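Local atomic coordinates of putative xanthine dehydrogenase YAGS fad-binding subunit (Escherichia coli, PDB entry 5G5G), a protein that probably oxidises aldehydes in the periplasm as the molybdenum-bearing subunit of a heterotrimeric enzyme, holding a dioxothiomolybdenum centre on pterin cytosine dinucleotide. Residues C[442-447]-C[581-586]; C[474-479]-C[517-522]. One frame throughout, in Å; residues are numbered along the deposited sequence.

Contact 1 (C[442-447]-C[581-586]); sequences NLLEKS and YQQSTF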
# COMPACT_ATOMS: atom_id res chain seq x y z
N ASN C 442 -8.06 2.80 24.93
CA ASN C 442 -7.64 1.46 25.23
C ASN C 442 -8.88 0.65 25.53
O ASN C 442 -9.62 1.00 26.43
CB ASN C 442 -6.71 1.44 26.43
CG ASN C 442 -6.22 0.06 26.76
OD1 ASN C 442 -5.57 -0.55 25.94
ND2 ASN C 442 -6.54 -0.43 27.95
N LEU C 443 -9.10 -0.44 24.80
CA LEU C 443 -10.33 -1.24 24.88
C LEU C 443 -10.01 -2.65 25.38
O LEU C 443 -8.95 -3.16 25.14
CB LEU C 443 -10.96 -1.34 23.48
CG LEU C 443 -11.30 -0.01 22.79
CD1 LEU C 443 -11.84 -0.30 21.37
CD2 LEU C 443 -12.29 0.83 23.59
N LEU C 444 -10.96 -3.25 26.11
CA LEU C 444 -10.75 -4.54 26.71
C LEU C 444 -11.81 -5.50 26.20
O LEU C 444 -12.96 -5.13 26.14
CB LEU C 444 -10.90 -4.46 28.21
CG LEU C 444 -9.85 -3.71 29.05
CD1 LEU C 444 -8.44 -4.09 28.65
CD2 LEU C 444 -10.05 -2.21 28.98
N GLU C 445 -11.43 -6.74 25.94
CA GLU C 445 -12.31 -7.77 25.44
C GLU C 445 -11.81 -9.11 25.99
O GLU C 445 -10.61 -9.27 26.27
CB GLU C 445 -12.30 -7.79 23.92
CG GLU C 445 -12.89 -6.57 23.19
CD GLU C 445 -14.40 -6.35 23.41
OE1 GLU C 445 -15.14 -7.37 23.59
OE2 GLU C 445 -14.83 -5.15 23.43
N LYS C 446 -12.73 -10.04 26.23
CA LYS C 446 -12.36 -11.36 26.72
C LYS C 446 -11.43 -12.10 25.77
O LYS C 446 -11.61 -12.04 24.54
CB LYS C 446 -13.65 -12.20 26.90
CG LYS C 446 -13.44 -13.61 27.42
CD LYS C 446 -14.75 -14.40 27.49
CE LYS C 446 -14.55 -15.75 28.20
NZ LYS C 446 -15.81 -16.55 28.26
N SER C 447 -10.45 -12.83 26.34
CA SER C 447 -9.51 -13.55 25.54
C SER C 447 -8.97 -14.75 26.25
O SER C 447 -8.67 -14.68 27.43
CB SER C 447 -8.36 -12.63 25.14
OG SER C 447 -7.53 -13.22 24.12
N TYR C 581 -12.75 4.36 35.08
CA TYR C 581 -11.70 5.21 34.59
C TYR C 581 -11.83 5.33 33.09
O TYR C 581 -12.32 4.40 32.44
CB TYR C 581 -10.34 4.59 34.87
CG TYR C 581 -9.99 4.51 36.32
CD1 TYR C 581 -10.35 3.41 37.07
CD2 TYR C 581 -9.31 5.57 36.94
CE1 TYR C 581 -10.02 3.32 38.41
CE2 TYR C 581 -8.97 5.49 38.28
CZ TYR C 581 -9.35 4.36 39.00
OH TYR C 581 -9.06 4.27 40.32
N GLN C 582 -11.28 6.40 32.52
CA GLN C 582 -11.13 6.47 31.08
C GLN C 582 -9.73 5.94 30.75
O GLN C 582 -8.73 6.48 31.24
CB GLN C 582 -11.27 7.93 30.58
CG GLN C 582 -11.14 8.06 29.08
CD GLN C 582 -12.18 7.25 28.35
OE1 GLN C 582 -13.38 7.32 28.64
NE2 GLN C 582 -11.73 6.49 27.43
N GLN C 583 -9.65 4.88 29.96
CA GLN C 583 -8.36 4.28 29.61
C GLN C 583 -8.05 4.69 28.18
O GLN C 583 -8.80 4.37 27.23
CB GLN C 583 -8.40 2.77 29.70
CG GLN C 583 -8.82 2.26 31.07
CD GLN C 583 -8.68 0.76 31.20
OE1 GLN C 583 -7.85 0.14 30.52
NE2 GLN C 583 -9.50 0.17 32.07
N SER C 584 -6.94 5.41 28.02
CA SER C 584 -6.56 5.87 26.68
C SER C 584 -5.04 5.82 26.55
O SER C 584 -4.30 5.50 27.53
CB SER C 584 -7.07 7.33 26.45
OG SER C 584 -8.47 7.45 26.75
N THR C 585 -4.63 6.10 25.33
CA THR C 585 -3.25 6.20 24.92
C THR C 585 -3.00 7.50 24.21
O THR C 585 -3.91 8.06 23.59
CB THR C 585 -2.85 4.98 24.04
OG1 THR C 585 -3.51 5.04 22.77
CG2 THR C 585 -3.16 3.69 24.77
N PHE C 586 -1.76 8.00 24.31
CA PHE C 586 -1.41 9.36 23.89
C PHE C 586 -0.10 9.37 23.13
O PHE C 586 0.78 8.51 23.35
CB PHE C 586 -1.29 10.27 25.15
CG PHE C 586 -2.55 10.30 25.97
CD1 PHE C 586 -3.55 11.18 25.69
CD2 PHE C 586 -2.72 9.40 27.00
CE1 PHE C 586 -4.74 11.20 26.41
CE2 PHE C 586 -3.90 9.38 27.72
CZ PHE C 586 -4.91 10.31 27.42

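Contact 2 (C[474-479]-C[517-522]); sequences TILAQT and SGVYAA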
# COMPACT_ATOMS: atom_id res chain seq x y z
N THR C 474 5.52 -13.29 18.85
CA THR C 474 6.63 -12.99 19.72
C THR C 474 6.22 -12.56 21.13
O THR C 474 6.71 -13.09 22.11
CB THR C 474 7.52 -11.97 19.04
OG1 THR C 474 7.79 -12.47 17.73
CG2 THR C 474 8.77 -11.77 19.78
N ILE C 475 5.31 -11.62 21.24
CA ILE C 475 4.87 -11.19 22.55
C ILE C 475 4.12 -12.24 23.37
O ILE C 475 4.24 -12.27 24.59
CB ILE C 475 4.10 -9.85 22.52
CG1 ILE C 475 2.82 -9.94 21.65
CG2 ILE C 475 5.09 -8.77 22.08
CD1 ILE C 475 1.80 -8.82 21.94
N LEU C 476 3.40 -13.14 22.69
CA LEU C 476 2.79 -14.26 23.39
C LEU C 476 3.87 -15.24 23.87
O LEU C 476 3.78 -15.72 25.01
CB LEU C 476 1.77 -14.98 22.50
CG LEU C 476 0.54 -14.10 22.19
CD1 LEU C 476 -0.25 -14.61 20.99
CD2 LEU C 476 -0.41 -14.03 23.36
N ALA C 477 4.92 -15.48 23.06
CA ALA C 477 6.06 -16.29 23.53
C ALA C 477 6.76 -15.65 24.73
O ALA C 477 7.06 -16.30 25.74
CB ALA C 477 7.04 -16.54 22.38
N GLN C 478 6.95 -14.34 24.66
CA GLN C 478 7.61 -13.63 25.76
C GLN C 478 6.82 -13.74 27.08
O GLN C 478 7.43 -13.91 28.18
CB GLN C 478 7.84 -12.19 25.41
CG GLN C 478 8.86 -11.97 24.28
CD GLN C 478 8.87 -10.51 23.80
OE1 GLN C 478 8.33 -10.15 22.75
NE2 GLN C 478 9.50 -9.64 24.60
N THR C 479 5.50 -13.64 26.96
CA THR C 479 4.60 -13.74 28.11
C THR C 479 4.66 -15.09 28.78
O THR C 479 4.91 -15.21 30.00
CB THR C 479 3.15 -13.38 27.72
OG1 THR C 479 3.11 -12.06 27.16
CG2 THR C 479 2.23 -13.47 28.95
N SER C 517 -2.81 -11.14 28.11
CA SER C 517 -3.53 -11.32 29.37
C SER C 517 -4.20 -12.69 29.46
O SER C 517 -4.30 -13.26 30.54
CB SER C 517 -4.53 -10.21 29.65
OG SER C 517 -3.84 -8.98 29.87
N GLY C 518 -4.71 -13.21 28.35
CA GLY C 518 -5.30 -14.56 28.43
C GLY C 518 -4.20 -15.60 28.63
O GLY C 518 -4.39 -16.57 29.33
N VAL C 519 -3.03 -15.38 28.02
CA VAL C 519 -1.89 -16.27 28.28
C VAL C 519 -1.46 -16.16 29.75
O VAL C 519 -1.25 -17.19 30.43
CB VAL C 519 -0.70 -15.99 27.28
CG1 VAL C 519 0.58 -16.72 27.71
CG2 VAL C 519 -1.11 -16.36 25.89
N TYR C 520 -1.46 -14.94 30.28
CA TYR C 520 -1.24 -14.73 31.71
C TYR C 520 -2.17 -15.60 32.56
O TYR C 520 -1.74 -16.32 33.48
CB TYR C 520 -1.40 -13.24 32.08
CG TYR C 520 -1.22 -12.94 33.54
CD1 TYR C 520 -2.27 -13.11 34.46
CD2 TYR C 520 0.03 -12.54 34.03
CE1 TYR C 520 -2.10 -12.87 35.80
CE2 TYR C 520 0.20 -12.27 35.38
CZ TYR C 520 -0.86 -12.45 36.26
OH TYR C 520 -0.67 -12.20 37.60
N ALA C 521 -3.46 -15.57 32.22
CA ALA C 521 -4.46 -16.31 32.97
C ALA C 521 -4.19 -17.80 32.89
O ALA C 521 -4.20 -18.48 33.92
CB ALA C 521 -5.84 -15.97 32.46
N ALA C 522 -3.89 -18.29 31.69
CA ALA C 522 -3.60 -19.72 31.49
C ALA C 522 -2.30 -20.13 32.24
O ALA C 522 -2.27 -21.15 32.92
CB ALA C 522 -3.53 -20.09 30.02

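Contact 1 (C[442-447]-C[581-586])
N442 and Q583 grip each other twice, once through the backbone and once through their side-chain amides. The backbone N of N442 donates to O of Q583 at 2.9 Å in a nearly straight bond. The second bond runs from ND2 of N442 to OE1 of Q583, also 2.9 Å but more bent, 143°. OE1 lies practically in the amide plane of N442, while ND2 stands somewhat tilted from the carbonyl plane of Q583; the two amides are turned 26° apart. N442 reaches this position with CG anti to its backbone N (chi1 -179°), and Q583 stretches beyond CG in an extended chain. Between the two bonds the side chains also touch at carbon, where CB of N442 lies 3.9 Å from CB of Q583. L444 lays its CD2 methyl against the amide end of Q583, 3.6 Å from OE1 of Q583, the two side chains crossing at about a right angle. Helix 577-580 packs on Q583 and L444 through S578. The contact ties the loop after strand 429-441 to Q583, the residue just before the antiparallel neighbour of that strand, 584-596, within the molybdopterin cofactor-binding domain. Here the N442 side chain lies about 7 Å from the pterin cytosine dinucleotide. ND2 of N442 also bonds to OG of S682, and OD1 receives a weak bond from the backbone N of G689. Bonds to Q583 and S682, with the weak one from G689, hold the buried amide of N442 and restrict its rotation.

Contact 2 (C[474-479]-C[517-522])
L476 and T479 of helix 472-484 meet V519 of helix 511-534 in a nearly parallel helix-helix packing inside the molybdopterin cofactor-binding domain. The axes of the two short segments come within 9.5 Å and cross at -27°. Along the first helix, I475 does not reach 517-522; it packs on A512 and T516, earlier in the same partner helix, and touches the pterin cytosine dinucleotide. L476 makes the first touch: its CD2 methyl comes 3.5 Å from CG2 of V519, the side chains meeting at a slant. A477 turns away, toward strand 491-494, and Q478 finds its polar partners elsewhere, among them N618. One turn beyond I475, T479 directs its CG2 methyl at the other methyl of the same valine, 3.9 Å from CG1 of V519. The same CG2 of T479 lies 4.2 Å from the backbone N of Y520, the next residue of the partner helix. V519 thus offers a separate methyl to each of two residues: CG1, anti to its backbone N (chi1 169°), meets T479, while CG2 meets L476. A480, just past the first segment, also touches V519. T479 can present carbon to the interface because its hydroxyl is turned back on its own helix. Its OG1 donates to O of I475 at 2.8 Å, and that oxygen also accepts the backbone N of T479 at 3.0 Å, the two donors arriving from opposite faces of the carbonyl plane.

Both contacts are buried and belong to one molybdopterin cofactor-binding domain, with centres 18 Å apart and nearest atoms about 4 Å apart, yet they do not touch. Contact 1 joins a loop to the residue leading into a strand, and its chemistry is polar: hydrogen bonds carry it. Contact 2 joins two helices mainly through methyl groups, the T479 hydroxyl being bonded within its own helix. Helix 511-534 is common ground: it supplies one segment of contact 2, and its N513 and T514 receive L444 and S447 of contact 1. Each also approaches the pterin cytosine dinucleotide, which I475 of helix 472-484 touches directly.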